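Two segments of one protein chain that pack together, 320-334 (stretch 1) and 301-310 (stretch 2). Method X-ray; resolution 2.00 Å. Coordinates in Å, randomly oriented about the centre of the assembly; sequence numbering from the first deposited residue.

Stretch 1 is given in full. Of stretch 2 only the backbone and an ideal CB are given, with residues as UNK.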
# COMPACT_ATOMS: atom_id res chain seq x y z
N HIS B 320 -18.97 -8.62 -6.90
CA HIS B 320 -18.32 -9.44 -5.88
C HIS B 320 -18.74 -10.90 -5.87
O HIS B 320 -18.00 -11.75 -5.40
CB HIS B 320 -18.68 -8.88 -4.49
CG HIS B 320 -18.00 -7.59 -4.17
ND1 HIS B 320 -18.37 -6.31 -4.39
CD2 HIS B 320 -16.76 -7.54 -3.57
CE1 HIS B 320 -17.37 -5.51 -3.91
NE2 HIS B 320 -16.42 -6.27 -3.40
N VAL B 321 -19.98 -11.17 -6.28
CA VAL B 321 -20.59 -12.49 -6.09
C VAL B 321 -19.98 -13.39 -7.14
O VAL B 321 -19.71 -14.53 -6.87
CB VAL B 321 -22.19 -12.42 -6.19
CG1 VAL B 321 -22.86 -13.85 -6.17
CG2 VAL B 321 -22.72 -11.63 -5.06
N PHE B 322 -19.68 -12.81 -8.29
CA PHE B 322 -19.00 -13.53 -9.37
C PHE B 322 -17.56 -13.83 -9.01
O PHE B 322 -17.08 -14.88 -9.33
CB PHE B 322 -18.97 -12.69 -10.65
CG PHE B 322 -20.33 -12.47 -11.30
CD1 PHE B 322 -20.85 -13.40 -12.19
CD2 PHE B 322 -21.07 -11.32 -11.02
CE1 PHE B 322 -22.09 -13.19 -12.82
CE2 PHE B 322 -22.32 -11.09 -11.65
CZ PHE B 322 -22.81 -12.03 -12.57
N ILE B 323 -16.84 -12.84 -8.46
CA ILE B 323 -15.46 -12.98 -8.03
C ILE B 323 -15.36 -13.99 -6.89
O ILE B 323 -14.46 -14.83 -6.86
CB ILE B 323 -14.89 -11.62 -7.52
CG1 ILE B 323 -14.98 -10.50 -8.57
CG2 ILE B 323 -13.47 -11.77 -6.91
CD1 ILE B 323 -14.55 -9.09 -7.99
N TYR B 324 -16.28 -13.91 -5.93
CA TYR B 324 -16.32 -14.93 -4.89
C TYR B 324 -16.53 -16.35 -5.44
O TYR B 324 -15.85 -17.29 -5.01
CB TYR B 324 -17.40 -14.57 -3.89
CG TYR B 324 -17.80 -15.70 -3.02
CD1 TYR B 324 -17.07 -16.03 -1.86
CD2 TYR B 324 -18.90 -16.48 -3.37
CE1 TYR B 324 -17.46 -17.10 -1.11
CE2 TYR B 324 -19.29 -17.55 -2.63
CZ TYR B 324 -18.60 -17.85 -1.50
OH TYR B 324 -19.04 -18.93 -0.77
N CYS B 325 -17.47 -16.53 -6.37
CA CYS B 325 -17.73 -17.89 -6.94
C CYS B 325 -16.57 -18.42 -7.74
O CYS B 325 -16.38 -19.65 -7.83
CB CYS B 325 -18.95 -17.92 -7.87
SG CYS B 325 -20.51 -17.78 -6.93
N ALA B 326 -15.87 -17.51 -8.43
CA ALA B 326 -14.70 -17.93 -9.24
C ALA B 326 -13.57 -18.44 -8.32
O ALA B 326 -12.88 -19.47 -8.58
CB ALA B 326 -14.23 -16.78 -10.12
N PHE B 327 -13.42 -17.74 -7.20
CA PHE B 327 -12.43 -18.13 -6.20
C PHE B 327 -12.83 -19.43 -5.51
O PHE B 327 -12.01 -20.23 -5.20
CB PHE B 327 -12.29 -17.09 -5.11
CG PHE B 327 -11.56 -15.80 -5.50
CD1 PHE B 327 -10.76 -15.68 -6.63
CD2 PHE B 327 -11.61 -14.73 -4.59
CE1 PHE B 327 -10.06 -14.50 -6.90
CE2 PHE B 327 -10.91 -13.51 -4.86
CZ PHE B 327 -10.18 -13.39 -6.03
N ILE B 328 -14.07 -19.61 -5.11
CA ILE B 328 -14.42 -20.95 -4.60
C ILE B 328 -14.12 -22.06 -5.64
O ILE B 328 -13.72 -23.13 -5.26
CB ILE B 328 -15.90 -21.08 -4.30
CG1 ILE B 328 -16.37 -20.11 -3.20
CG2 ILE B 328 -16.22 -22.55 -4.04
CD1 ILE B 328 -15.60 -20.17 -1.92
N GLU B 329 -14.36 -21.79 -6.92
CA GLU B 329 -14.32 -22.85 -7.88
C GLU B 329 -12.88 -23.16 -8.07
O GLU B 329 -12.52 -24.31 -8.09
CB GLU B 329 -15.00 -22.52 -9.21
CG GLU B 329 -16.51 -22.55 -9.16
CD GLU B 329 -17.13 -23.98 -9.21
OE1 GLU B 329 -16.44 -25.01 -9.41
OE2 GLU B 329 -18.36 -24.05 -9.05
N TYR B 330 -12.04 -22.14 -8.15
CA TYR B 330 -10.58 -22.40 -8.24
C TYR B 330 -10.00 -23.20 -7.04
O TYR B 330 -9.41 -24.24 -7.23
CB TYR B 330 -9.76 -21.11 -8.48
CG TYR B 330 -8.31 -21.45 -8.62
CD1 TYR B 330 -7.87 -22.24 -9.69
CD2 TYR B 330 -7.37 -21.07 -7.65
CE1 TYR B 330 -6.52 -22.62 -9.83
CE2 TYR B 330 -5.99 -21.44 -7.78
CZ TYR B 330 -5.61 -22.23 -8.88
OH TYR B 330 -4.28 -22.60 -9.07
N TYR B 331 -10.16 -22.68 -5.81
CA TYR B 331 -9.56 -23.31 -4.61
C TYR B 331 -10.20 -24.64 -4.20
O TYR B 331 -9.58 -25.43 -3.54
CB TYR B 331 -9.51 -22.29 -3.45
CG TYR B 331 -8.56 -21.21 -3.83
CD1 TYR B 331 -7.20 -21.44 -3.80
CD2 TYR B 331 -9.02 -19.99 -4.35
CE1 TYR B 331 -6.31 -20.48 -4.25
CE2 TYR B 331 -8.12 -19.02 -4.81
CZ TYR B 331 -6.77 -19.28 -4.74
OH TYR B 331 -5.83 -18.36 -5.20
N ALA B 332 -11.43 -24.89 -4.62
CA ALA B 332 -12.14 -26.12 -4.24
C ALA B 332 -11.80 -27.23 -5.25
O ALA B 332 -11.53 -28.35 -4.87
CB ALA B 332 -13.65 -25.88 -4.14
N THR B 333 -11.74 -26.87 -6.52
CA THR B 333 -11.60 -27.86 -7.59
C THR B 333 -10.23 -27.82 -8.29
O THR B 333 -9.78 -28.84 -8.79
CB THR B 333 -12.73 -27.69 -8.61
OG1 THR B 333 -12.46 -26.52 -9.39
CG2 THR B 333 -14.05 -27.54 -7.89
N GLY B 334 -9.55 -26.68 -8.30
CA GLY B 334 -8.34 -26.54 -9.15
C GLY B 334 -8.54 -26.28 -10.65
O GLY B 334 -7.55 -26.14 -11.42
N UNK B 301 -22.53 -29.01 -0.09
CA UNK B 301 -21.49 -29.34 -1.01
C UNK B 301 -21.58 -28.53 -2.28
O UNK B 301 -22.41 -27.64 -2.42
CB UNK B 301 -21.53 -30.84 -1.33
N UNK B 302 -20.66 -28.82 -3.17
CA UNK B 302 -20.44 -27.97 -4.32
C UNK B 302 -21.61 -28.07 -5.29
O UNK B 302 -22.16 -27.04 -5.70
CB UNK B 302 -19.13 -28.34 -5.02
N UNK B 303 -22.07 -29.28 -5.65
CA UNK B 303 -23.16 -29.29 -6.63
C UNK B 303 -24.40 -28.41 -6.22
O UNK B 303 -24.93 -27.76 -7.04
CB UNK B 303 -23.61 -30.74 -6.84
N UNK B 304 -24.79 -28.33 -4.94
CA UNK B 304 -25.87 -27.42 -4.51
C UNK B 304 -25.49 -25.94 -4.39
O UNK B 304 -26.33 -25.04 -4.65
CB UNK B 304 -26.40 -27.89 -3.15
N UNK B 305 -24.23 -25.67 -3.98
CA UNK B 305 -23.58 -24.32 -4.16
C UNK B 305 -23.80 -23.84 -5.61
O UNK B 305 -24.24 -22.74 -5.86
CB UNK B 305 -22.08 -24.38 -3.85
N UNK B 306 -23.53 -24.74 -6.54
CA UNK B 306 -23.58 -24.49 -7.97
C UNK B 306 -24.98 -24.25 -8.49
O UNK B 306 -25.21 -23.37 -9.32
CB UNK B 306 -22.96 -25.67 -8.72
N UNK B 307 -25.92 -25.00 -7.95
CA UNK B 307 -27.34 -24.80 -8.22
C UNK B 307 -27.87 -23.50 -7.66
O UNK B 307 -28.66 -22.84 -8.32
CB UNK B 307 -28.15 -25.97 -7.65
N UNK B 308 -27.50 -23.14 -6.44
CA UNK B 308 -27.95 -21.84 -5.87
C UNK B 308 -27.41 -20.61 -6.65
O UNK B 308 -28.12 -19.61 -6.82
CB UNK B 308 -27.50 -21.74 -4.41
N UNK B 309 -26.15 -20.68 -7.08
CA UNK B 309 -25.60 -19.65 -7.96
C UNK B 309 -26.46 -19.41 -9.20
O UNK B 309 -26.78 -18.21 -9.52
CB UNK B 309 -24.18 -20.04 -8.39
N UNK B 310 -26.84 -20.52 -9.86
CA UNK B 310 -27.60 -20.48 -11.13
C UNK B 310 -29.01 -19.98 -10.98
O UNK B 310 -29.55 -19.47 -11.96
CB UNK B 310 -27.64 -21.87 -11.76

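The two helices run antiparallel, their N-to-C directions 162° apart and their axes 12.1 Å apart at closest approach. That spacing leaves room for sizeable side chains between the helices.

Position 301 precedes the helix, with phi/psi of 102/-179. Positive phi by itself favours glycine, and nothing of stretch 1 lies within 5.5 Å of the ideal CB. The residue is Gly 301, at the N-cap position.

At 302 the CA-to-CB bond points toward stretch 1, and its CA pairs with that of Ala 332 at 8.5 Å. The opposing surface offers the methyls of Ile 328, Ala 332 and Thr 333, too far for a small side chain; leucine, isoleucine or methionine would suit. Leu 302 (chi1 t, chi2 p) puts CD1 4.1 Å from Ile 328 CG2 and 4.2 Å from Ala 332 CB, while its CD2 lies 3.6 Å from Thr 333 CG2.

Positions 303 and 304 are out of reach, and their helical angles admit many residues, polar ones included. They are Glu 303, whose carboxylate accepts a weak hydrogen bond from the side chain at 306, one turn on, and Leu 304, which makes no contact with stretch 1.

Position 305 points toward a hollow lined by Tyr 324, Cys 325, Ile 328 and Glu 329. The ideal CB has nothing of stretch 1 within 5.5 Å, so filling the hollow takes a long side chain, either aromatic or a methionine or leucine. Phe 305 is the knob in this hole. With chi1 t, its CZ comes 4.0 Å from Ile 328 CB and 3.7 Å from Cys 325 SG. Ile 328 CG2 covers one ring face, whereas Tyr 324 CE2, 3.8 Å from Phe 305 CE1, lies at the edge.

At 306 CA-to-CB points sideways, but the ideal CB is 4.9 Å from Glu 329 OE2. A carboxylate this near invites a basic side chain, lysine or arginine, or a neutral donor such as glutamine. Arg 306 answers with two hydrogen bonds within a salt bridge: NE to Glu 329 OE2 and NH2 to Glu 329 OE1, each 2.8 Å. The acid meets the guanidinium edge near its plane, so two donors engage both oxygens. Arg 306 NH1 also makes the weak hydrogen bond to Glu 303 OE1, at 3.4 Å, part of a salt bridge within the helix.

Positions 307 and 308 are out of reach of stretch 1, which therefore sets little preference. They are Lys 307 and Leu 308.

Position 309 points toward stretch 1, its ideal CB 4.6 Å from Cys 325 SG. Farther from the CB, and to one side of the sulfur, lie Val 321 and Phe 322, a setting for an aromatic or a long aliphatic side chain. Phe 309 (chi1 t) lays a ring face against the sulfur: Cys 325 SG is 3.4 Å from Phe 309 CD1 and 23° off the ring normal. At its edge, CE1 meets Val 321 CG1 and CZ meets Phe 322 CD1, both at 4.0 Å.

Position 310 is again out of reach and permissive; it is Ile 310.

Stretch 2 301-310: GLELFRKLFI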
# COMPACT_ATOMS: atom_id res chain seq x y z
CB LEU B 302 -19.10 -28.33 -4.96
CG LEU B 302 -18.21 -27.44 -5.80
CD1 LEU B 302 -17.76 -26.14 -5.14
CD2 LEU B 302 -17.03 -28.32 -5.98
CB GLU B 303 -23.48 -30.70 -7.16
CG GLU B 303 -22.32 -31.31 -8.03
CD GLU B 303 -22.44 -31.10 -9.57
OE1 GLU B 303 -22.42 -29.94 -10.07
OE2 GLU B 303 -22.48 -32.14 -10.31
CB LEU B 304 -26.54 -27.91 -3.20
CG LEU B 304 -27.70 -28.94 -3.33
CD1 LEU B 304 -28.09 -29.52 -2.01
CD2 LEU B 304 -28.90 -28.32 -4.00
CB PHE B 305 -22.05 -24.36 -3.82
CG PHE B 305 -21.27 -23.15 -4.28
CD1 PHE B 305 -21.10 -22.05 -3.44
CD2 PHE B 305 -20.71 -23.12 -5.53
CE1 PHE B 305 -20.43 -20.93 -3.87
CE2 PHE B 305 -19.98 -22.02 -5.98
CZ PHE B 305 -19.85 -20.92 -5.16
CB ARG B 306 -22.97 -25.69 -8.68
CG ARG B 306 -21.47 -25.51 -8.83
CD ARG B 306 -20.87 -26.65 -9.52
NE ARG B 306 -19.43 -26.66 -9.34
CZ ARG B 306 -18.68 -27.73 -9.52
NH1 ARG B 306 -19.22 -28.87 -9.86
NH2 ARG B 306 -17.38 -27.65 -9.36
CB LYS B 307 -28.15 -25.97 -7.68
CG LYS B 307 -29.64 -25.73 -7.56
CD LYS B 307 -30.34 -27.07 -7.46
CE LYS B 307 -31.81 -27.00 -7.94
NZ LYS B 307 -32.65 -26.66 -6.78
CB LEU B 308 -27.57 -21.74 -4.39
CG LEU B 308 -27.89 -20.39 -3.72
CD1 LEU B 308 -29.38 -20.14 -3.73
CD2 LEU B 308 -27.37 -20.24 -2.30
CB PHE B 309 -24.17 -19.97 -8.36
CG PHE B 309 -23.49 -18.83 -9.09
CD1 PHE B 309 -23.49 -17.52 -8.53
CD2 PHE B 309 -22.84 -19.04 -10.30
CE1 PHE B 309 -22.86 -16.46 -9.18
CE2 PHE B 309 -22.20 -17.97 -10.96
CZ PHE B 309 -22.23 -16.67 -10.40
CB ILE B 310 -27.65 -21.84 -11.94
CG1 ILE B 310 -26.29 -22.52 -12.05
CG2 ILE B 310 -28.07 -21.59 -13.36
CD1 ILE B 310 -26.41 -23.89 -12.64
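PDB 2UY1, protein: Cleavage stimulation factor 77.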